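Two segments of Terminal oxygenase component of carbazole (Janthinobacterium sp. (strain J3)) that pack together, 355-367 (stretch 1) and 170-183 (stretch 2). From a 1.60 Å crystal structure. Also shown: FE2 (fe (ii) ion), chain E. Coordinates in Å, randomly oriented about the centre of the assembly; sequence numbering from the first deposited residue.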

# COMPACT_ATOMS: atom_id res chain seq x y z
N LEU A 355 -21.53 19.62 12.17
CA LEU A 355 -20.92 20.89 12.58
C LEU A 355 -21.75 21.55 13.70
O LEU A 355 -22.92 21.22 13.89
CB LEU A 355 -20.82 21.80 11.36
CG LEU A 355 -19.95 21.31 10.21
CD1 LEU A 355 -19.75 22.44 9.21
CD2 LEU A 355 -18.61 20.80 10.68
N PHE A 356 -21.12 22.43 14.46
CA PHE A 356 -21.83 23.25 15.47
C PHE A 356 -21.42 24.71 15.33
O PHE A 356 -20.83 25.09 14.31
CB PHE A 356 -21.63 22.67 16.87
CG PHE A 356 -20.33 22.93 17.58
CD1 PHE A 356 -19.09 22.93 16.93
CD2 PHE A 356 -20.31 23.13 18.95
CE1 PHE A 356 -17.92 23.14 17.64
CE2 PHE A 356 -19.13 23.32 19.65
CZ PHE A 356 -17.92 23.35 19.00
N GLU A 357 -21.87 25.54 16.28
CA GLU A 357 -22.00 26.99 15.97
C GLU A 357 -20.65 27.61 15.59
O GLU A 357 -20.64 28.43 14.63
CB GLU A 357 -22.68 27.72 17.14
CG GLU A 357 -24.14 27.34 17.21
CD GLU A 357 -24.47 26.12 18.07
OE1 GLU A 357 -23.54 25.37 18.51
OE2 GLU A 357 -25.68 25.96 18.34
N SER A 358 -19.57 27.33 16.31
CA SER A 358 -18.26 27.97 16.02
C SER A 358 -17.74 27.55 14.64
O SER A 358 -16.87 28.26 14.10
CB SER A 358 -17.28 27.70 17.07
OG SER A 358 -17.08 26.31 17.23
N ASP A 359 -18.29 26.49 14.03
CA ASP A 359 -17.82 26.07 12.69
C ASP A 359 -18.32 27.08 11.63
O ASP A 359 -18.01 26.87 10.43
CB ASP A 359 -18.29 24.65 12.39
CG ASP A 359 -17.61 23.64 13.29
OD1 ASP A 359 -16.40 23.82 13.56
OD2 ASP A 359 -18.31 22.64 13.67
N GLU A 360 -19.11 28.09 12.02
CA GLU A 360 -19.50 29.18 11.07
C GLU A 360 -18.23 29.74 10.44
O GLU A 360 -18.24 30.03 9.23
CB GLU A 360 -20.33 30.24 11.79
CG GLU A 360 -20.74 31.40 10.92
CD GLU A 360 -21.59 31.03 9.71
OE1 GLU A 360 -22.26 29.97 9.75
OE2 GLU A 360 -21.59 31.81 8.72
N ALA A 361 -17.15 29.89 11.20
CA ALA A 361 -15.86 30.41 10.67
C ALA A 361 -15.34 29.46 9.57
O ALA A 361 -14.98 29.91 8.45
CB ALA A 361 -14.84 30.53 11.74
N ILE A 362 -15.38 28.16 9.83
CA ILE A 362 -14.91 27.14 8.86
C ILE A 362 -15.77 27.17 7.59
O ILE A 362 -15.19 27.12 6.48
CB ILE A 362 -14.84 25.75 9.49
CG1 ILE A 362 -13.71 25.76 10.53
CG2 ILE A 362 -14.65 24.69 8.39
CD1 ILE A 362 -13.72 24.61 11.50
N VAL A 363 -17.10 27.22 7.73
CA VAL A 363 -18.02 27.22 6.58
C VAL A 363 -17.82 28.51 5.78
O VAL A 363 -17.81 28.44 4.57
CB VAL A 363 -19.47 27.02 7.06
CG1 VAL A 363 -20.49 27.46 6.04
CG2 VAL A 363 -19.66 25.56 7.45
N ALA A 364 -17.56 29.63 6.42
CA ALA A 364 -17.31 30.89 5.67
C ALA A 364 -16.04 30.72 4.84
O ALA A 364 -16.04 31.14 3.69
CB ALA A 364 -17.19 32.03 6.63
N TRP A 365 -14.98 30.13 5.41
CA TRP A 365 -13.74 29.85 4.65
C TRP A 365 -14.05 28.93 3.47
O TRP A 365 -13.53 29.17 2.36
CB TRP A 365 -12.65 29.27 5.57
CG TRP A 365 -11.72 28.34 4.86
CD1 TRP A 365 -11.68 26.99 5.01
CD2 TRP A 365 -10.69 28.66 3.90
NE1 TRP A 365 -10.76 26.44 4.19
CE2 TRP A 365 -10.13 27.43 3.51
CE3 TRP A 365 -10.20 29.85 3.35
CZ2 TRP A 365 -9.08 27.33 2.62
CZ3 TRP A 365 -9.14 29.75 2.47
CH2 TRP A 365 -8.62 28.52 2.11
N ARG A 366 -14.82 27.87 3.67
CA ARG A 366 -15.08 26.86 2.63
C ARG A 366 -15.79 27.54 1.45
O ARG A 366 -15.49 27.25 0.27
CB ARG A 366 -15.87 25.67 3.14
CG ARG A 366 -15.16 24.87 4.22
CD ARG A 366 -16.09 23.70 4.56
NE ARG A 366 -15.47 22.79 5.52
CZ ARG A 366 -16.16 21.86 6.17
NH1 ARG A 366 -17.45 21.68 5.91
NH2 ARG A 366 -15.50 21.05 6.98
N LYS A 367 -16.70 28.46 1.79
CA LYS A 367 -17.44 29.22 0.75
C LYS A 367 -16.52 30.22 0.07
O LYS A 367 -16.58 30.33 -1.17
CB LYS A 367 -18.61 29.91 1.45
CG LYS A 367 -19.68 28.95 1.92
CD LYS A 367 -21.01 29.65 2.23
CE LYS A 367 -21.34 29.75 3.69
NZ LYS A 367 -22.38 28.75 4.06
FE FE2 E . -4.08 25.27 17.12
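Stretch 2 170-183: NWRLAVENGFDPSH

Stretch 2 is a helix, 171-179, followed by residues 180-183, which lead to the iron. Its axis passes 9.7 Å from that of helix 360-367, and the N-to-C directions make an angle of 136°, so the two run roughly against each other. The start of stretch 2 therefore meets the far end of stretch 1, and Pro-181 comes back to Ser-358, with their CA atoms 6.0 Å apart. Trp-171, Val-175 and Phe-179, spaced about one turn apart, supply apolar contacts from the helix, while Glu-176 gives it a buried salt bridge.

Asn-170 (chi1 t) caps the helix: its OD1 accepts from Arg-172 N at 2.9 Å and also from Arg-172 NE at 2.8 Å, so one side-chain oxygen serves both the backbone and the guanidinium of Arg-172. Trp-171 (chi1 p) has a CB that points sideways, yet its ring reaches across, and CZ3 lies 4.0 Å from Trp-365 CZ2, near the plane of the Trp-365 ring. Leu-173 and Ala-174 are out of reach.

One turn on, Val-175 (t) points toward stretch 1 and sets CG1 over the face of Trp-365, 3.7 Å from the centroid of the five-membered ring, a CH-pi contact. Glu-176 (chi1 m, chi2 t) starts sideways but extends to the other helix, where its carboxylate meets Arg-366 in a two-pronged salt bridge: Arg-366 NH2 to Glu-176 OE1 and Arg-366 NE to Glu-176 OE2, both 2.8 Å. The charged pair is buried, and paired geometry of this kind engages both oxygens at once. The same OE1 lies 3.5 Å from Ile-362 CG2.

Asn-177 points away. Phe-179 (t), one turn after Val-175, points toward stretch 1; its CE2 is 3.6 Å from Ala-361 CB, and its CD2 is 4.2 Å from Trp-365 CB. Ala-361 offers just a methyl here, and its O lies at the ring edge, 3.2 Å from Phe-179 CE2.

Asp-180 leaves helical phi/psi at -80/114. Its OD1 is 4.4 Å from Asp-359 OD1, two like charges close together, bridged by two waters that each donate to both aspartates; one also accepts from Ser-358 OG. Asp-180 CG also lies 3.7 Å from Ile-362 CD1. Pro-181 then packs CG 3.8 Å from Ala-361 CB and brings CD to 3.4 Å from Ser-358 O. Ser-182 (m) points toward stretch 1, its OG 2.7 Å from Ser-358 OG and 3.8 Å from Phe-356 CZ. His-183 makes no contact with stretch 1; its ND1 donates to Asp-180 O at 2.8 Å, while its NE2 binds the iron FE at 2.0 Å.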

# COMPACT_ATOMS: atom_id res chain seq x y z
N ASN A 170 -4.04 15.94 4.56
CA ASN A 170 -4.46 16.85 3.48
C ASN A 170 -4.39 18.29 4.00
O ASN A 170 -4.72 18.57 5.16
CB ASN A 170 -5.87 16.48 3.00
CG ASN A 170 -6.37 17.33 1.87
OD1 ASN A 170 -7.02 18.36 2.09
ND2 ASN A 170 -5.98 16.94 0.68
N TRP A 171 -4.08 19.22 3.11
CA TRP A 171 -3.93 20.64 3.44
C TRP A 171 -5.20 21.21 4.05
O TRP A 171 -5.09 22.13 4.86
CB TRP A 171 -3.49 21.46 2.18
CG TRP A 171 -4.57 21.58 1.14
CD1 TRP A 171 -5.01 20.66 0.24
CD2 TRP A 171 -5.38 22.75 0.92
NE1 TRP A 171 -6.04 21.18 -0.52
CE2 TRP A 171 -6.28 22.46 -0.13
CE3 TRP A 171 -5.39 24.00 1.52
CZ2 TRP A 171 -7.19 23.42 -0.61
CZ3 TRP A 171 -6.31 24.93 1.09
CH2 TRP A 171 -7.19 24.63 0.04
N ARG A 172 -6.38 20.81 3.60
CA ARG A 172 -7.63 21.43 4.11
C ARG A 172 -7.87 21.09 5.57
O ARG A 172 -8.44 21.92 6.31
CB ARG A 172 -8.79 20.95 3.25
CG ARG A 172 -8.64 21.48 1.82
CD ARG A 172 -9.60 20.78 0.88
NE ARG A 172 -9.37 19.34 0.82
CZ ARG A 172 -10.09 18.47 0.16
NH1 ARG A 172 -11.15 18.87 -0.53
NH2 ARG A 172 -9.79 17.20 0.23
N LEU A 173 -7.46 19.90 5.98
CA LEU A 173 -7.63 19.54 7.42
C LEU A 173 -6.75 20.46 8.26
O LEU A 173 -7.17 20.90 9.32
CB LEU A 173 -7.25 18.06 7.57
CG LEU A 173 -8.11 17.08 6.77
CD1 LEU A 173 -7.66 15.64 7.04
CD2 LEU A 173 -9.58 17.29 7.06
N ALA A 174 -5.59 20.87 7.74
CA ALA A 174 -4.66 21.80 8.40
C ALA A 174 -5.26 23.21 8.45
O ALA A 174 -5.27 23.87 9.50
CB ALA A 174 -3.34 21.80 7.64
N VAL A 175 -5.80 23.70 7.31
CA VAL A 175 -6.42 25.04 7.26
C VAL A 175 -7.54 25.11 8.29
O VAL A 175 -7.64 26.10 9.05
CB VAL A 175 -6.99 25.35 5.87
CG1 VAL A 175 -7.79 26.65 5.90
CG2 VAL A 175 -5.87 25.48 4.87
N GLU A 176 -8.39 24.09 8.31
CA GLU A 176 -9.61 24.13 9.15
C GLU A 176 -9.20 24.07 10.61
O GLU A 176 -9.75 24.88 11.38
CB GLU A 176 -10.61 23.09 8.72
CG GLU A 176 -11.12 23.38 7.34
CD GLU A 176 -12.27 22.51 6.89
OE1 GLU A 176 -12.87 21.75 7.77
OE2 GLU A 176 -12.64 22.59 5.72
N ASN A 177 -8.22 23.25 10.93
CA ASN A 177 -7.65 23.17 12.30
C ASN A 177 -7.11 24.55 12.70
O ASN A 177 -7.30 24.95 13.86
CB ASN A 177 -6.57 22.11 12.37
CG ASN A 177 -5.68 22.25 13.59
OD1 ASN A 177 -6.14 21.99 14.70
ND2 ASN A 177 -4.40 22.51 13.35
N GLY A 178 -6.44 25.23 11.79
CA GLY A 178 -5.89 26.56 12.10
C GLY A 178 -6.98 27.57 12.41
O GLY A 178 -6.82 28.42 13.35
N PHE A 179 -8.02 27.61 11.59
CA PHE A 179 -9.04 28.68 11.62
C PHE A 179 -10.21 28.32 12.55
O PHE A 179 -11.10 29.11 12.74
CB PHE A 179 -9.56 28.95 10.22
CG PHE A 179 -10.33 30.23 10.11
CD1 PHE A 179 -9.80 31.44 10.56
CD2 PHE A 179 -11.57 30.24 9.50
CE1 PHE A 179 -10.54 32.61 10.45
CE2 PHE A 179 -12.29 31.42 9.38
CZ PHE A 179 -11.76 32.60 9.84
N ASP A 180 -10.15 27.16 13.19
CA ASP A 180 -11.30 26.65 13.97
C ASP A 180 -11.36 27.34 15.34
O ASP A 180 -10.41 27.24 16.12
CB ASP A 180 -11.01 25.16 14.10
CG ASP A 180 -12.05 24.38 14.84
OD1 ASP A 180 -12.76 25.00 15.70
OD2 ASP A 180 -12.08 23.16 14.58
N PRO A 181 -12.40 28.15 15.65
CA PRO A 181 -12.35 28.89 16.90
C PRO A 181 -12.37 28.01 18.16
O PRO A 181 -11.80 28.36 19.19
CB PRO A 181 -13.61 29.81 16.84
CG PRO A 181 -14.06 29.76 15.38
CD PRO A 181 -13.58 28.43 14.82
N SER A 182 -13.03 26.85 18.11
CA SER A 182 -13.20 26.00 19.32
C SER A 182 -12.06 24.99 19.52
O SER A 182 -11.95 24.39 20.63
CB SER A 182 -14.50 25.33 19.29
OG SER A 182 -15.51 26.30 19.47
N HIS A 183 -11.15 24.81 18.55
CA HIS A 183 -10.08 23.81 18.63
C HIS A 183 -9.11 24.19 19.74
O HIS A 183 -8.30 23.35 20.11
CB HIS A 183 -9.35 23.62 17.27
CG HIS A 183 -8.11 24.42 17.12
ND1 HIS A 183 -8.15 25.73 16.74
CD2 HIS A 183 -6.82 24.14 17.39
CE1 HIS A 183 -6.93 26.22 16.73
NE2 HIS A 183 -6.07 25.26 17.11
O HOH W 1 -4.23 25.80 14.99
O HOH W 2 -14.48 21.97 13.47
O HOH W 3 -15.48 25.08 15.55
O HOH W 4 -3.71 27.04 16.99